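Local coordinates for NTF2 domain-containing protein (Chaetomium thermophilum, PDB 4X2H) that probably serves as the Mtr2 subunit of the Mex67:Mtr2 heterodimer, which takes part in exporting mRNA from the nucleus, at residues Ser27-Asn33 with Leu174-His178. Sequence-based numbering, arbitrary orientation.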
loop_
_atom_site.group_PDB
_atom_site.type_symbol
_atom_site.label_atom_id
_atom_site.label_comp_id
_atom_site.label_asym_id
_atom_site.label_seq_id
_atom_site.Cartn_x
_atom_site.Cartn_y
_atom_site.Cartn_z
ATOM N N SER B 27 -15.185 7.472 10.673
ATOM C CA SER B 27 -16.331 6.836 10.032
ATOM C C SER B 27 -15.909 6.001 8.821
ATOM O O SER B 27 -16.700 5.210 8.301
ATOM C CB SER B 27 -17.359 7.885 9.607
ATOM O OG SER B 27 -16.907 8.620 8.486
ATOM N N GLY B 28 -14.664 6.170 8.385
ATOM C CA GLY B 28 -14.142 5.422 7.253
ATOM C C GLY B 28 -13.530 4.080 7.629
ATOM O O GLY B 28 -13.046 3.354 6.762
ATOM N N TYR B 29 -13.552 3.753 8.920
ATOM C CA TYR B 29 -12.972 2.503 9.423
ATOM C C TYR B 29 -14.046 1.469 9.746
ATOM O O TYR B 29 -15.210 1.818 9.944
ATOM C CB TYR B 29 -12.131 2.776 10.665
ATOM C CG TYR B 29 -10.888 3.582 10.384
ATOM C CD1 TYR B 29 -10.962 4.953 10.169
ATOM C CD2 TYR B 29 -9.641 2.975 10.323
ATOM C CE1 TYR B 29 -9.836 5.695 9.912
ATOM C CE2 TYR B 29 -8.500 3.720 10.065
ATOM C CZ TYR B 29 -8.611 5.075 9.855
ATOM O OH TYR B 29 -7.493 5.824 9.598
ATOM N N VAL B 30 -13.652 0.197 9.818
ATOM C CA VAL B 30 -14.611 -0.878 10.059
ATOM C C VAL B 30 -15.214 -0.832 11.462
ATOM O O VAL B 30 -16.313 -1.338 11.672
ATOM C CB VAL B 30 -13.975 -2.276 9.857
ATOM C CG1 VAL B 30 -13.617 -2.500 8.387
ATOM C CG2 VAL B 30 -12.772 -2.474 10.788
ATOM N N ASN B 31 -14.507 -0.222 12.409
ATOM C CA ASN B 31 -14.911 -0.265 13.817
ATOM C C ASN B 31 -16.350 0.182 14.061
ATOM O O ASN B 31 -17.072 -0.441 14.838
ATOM C CB ASN B 31 -13.983 0.601 14.673
ATOM C CG ASN B 31 -12.547 0.144 14.615
ATOM O OD1 ASN B 31 -12.019 -0.138 13.539
ATOM N ND2 ASN B 31 -11.904 0.060 15.778
ATOM N N ASN B 32 -16.758 1.257 13.398
ATOM C CA ASN B 32 -18.077 1.841 13.628
ATOM C C ASN B 32 -19.077 1.447 12.544
ATOM O O ASN B 32 -19.977 2.217 12.205
ATOM C CB ASN B 32 -17.965 3.363 13.721
ATOM C CG ASN B 32 -17.054 3.808 14.850
ATOM O OD1 ASN B 32 -16.963 3.147 15.887
ATOM N ND2 ASN B 32 -16.367 4.928 14.653
ATOM N N ASN B 33 -18.911 0.241 12.010
ATOM C CA ASN B 33 -19.827 -0.295 11.011
ATOM C C ASN B 33 -20.759 -1.324 11.642
ATOM O O ASN B 33 -20.318 -2.200 12.388
ATOM C CB ASN B 33 -19.050 -0.918 9.848
ATOM C CG ASN B 33 -19.962 -1.492 8.781
ATOM O OD1 ASN B 33 -20.200 -2.698 8.732
ATOM N ND2 ASN B 33 -20.486 -0.624 7.929
ATOM N N LEU B 174 -14.451 0.308 3.463
ATOM C CA LEU B 174 -13.991 0.742 4.778
ATOM C C LEU B 174 -12.570 0.280 5.067
ATOM O O LEU B 174 -12.101 -0.694 4.494
ATOM C CB LEU B 174 -14.931 0.211 5.858
ATOM C CG LEU B 174 -16.383 0.661 5.723
ATOM C CD1 LEU B 174 -17.281 -0.168 6.624
ATOM C CD2 LEU B 174 -16.516 2.140 6.038
ATOM N N ILE B 175 -11.894 0.977 5.971
ATOM C CA ILE B 175 -10.522 0.648 6.324
ATOM C C ILE B 175 -10.469 -0.446 7.382
ATOM O O ILE B 175 -10.948 -0.264 8.506
ATOM C CB ILE B 175 -9.762 1.865 6.860
ATOM C CG1 ILE B 175 -9.833 3.030 5.872
ATOM C CG2 ILE B 175 -8.309 1.502 7.147
ATOM C CD1 ILE B 175 -9.506 4.352 6.504
ATOM N N ALA B 176 -9.864 -1.566 7.014
ATOM C CA ALA B 176 -9.644 -2.683 7.932
ATOM C C ALA B 176 -8.247 -2.626 8.536
ATOM O O ALA B 176 -8.038 -3.039 9.677
ATOM C CB ALA B 176 -9.847 -3.997 7.216
ATOM N N SER B 177 -7.295 -2.140 7.746
ATOM C CA SER B 177 -5.919 -1.925 8.200
ATOM C C SER B 177 -5.401 -0.619 7.632
ATOM O O SER B 177 -5.793 -0.211 6.537
ATOM C CB SER B 177 -4.992 -3.069 7.774
ATOM O OG SER B 177 -5.310 -4.281 8.427
ATOM N N HIS B 178 -4.504 0.018 8.376
ATOM C CA HIS B 178 -3.952 1.302 7.995
ATOM C C HIS B 178 -2.572 1.446 8.606
ATOM O O HIS B 178 -2.420 1.294 9.814
ATOM C CB HIS B 178 -4.866 2.437 8.461
ATOM C CG HIS B 178 -4.314 3.808 8.226
ATOM N ND1 HIS B 178 -4.741 4.907 8.936
ATOM C CD2 HIS B 178 -3.379 4.261 7.358
ATOM C CE1 HIS B 178 -4.092 5.981 8.518
ATOM N NE2 HIS B 178 -3.257 5.615 7.563
#
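Two backbone hydrogen bonds embrace Tyr29: Ile175 N donates to Gly28 O (2.8 Å, N-H...O 163°) and Val30 N to Ile175 O (3.0 Å, 152°). Because both use Ile175 and flank Tyr29, this is a single parallel-type bridge, with Tyr29 CA and Ile175 CA 4.4 Å apart. Farther along, Tyr29 OH and His178 ND1 are hydrogen-bonded at 3.0 Å; His178 NE2 is held by Asp151, so both ring nitrogens are engaged. Ile175 CD1 lies 3.6 Å from the Tyr29 ring centroid, 14° off the normal, a CH-pi contact over one face. Next to the bridge, Val30 CG1 meets Leu174 CB at 3.9 Å and Ala176 CB at 4.2 Å. Asn33 OD1 bonds Tyr36 N, an N-cap for helix 34-39. A classic beta bulge, in which Ala176 and Ser177 pair with the one residue Ile154 of the neighbouring strand, coincides with the corner the chain turns at Ala176. The loop between helices 3-20 and 34-39 thus docks on a bent sheet strand, as suits the helix-packed curved sheet of the NTF2-like fold.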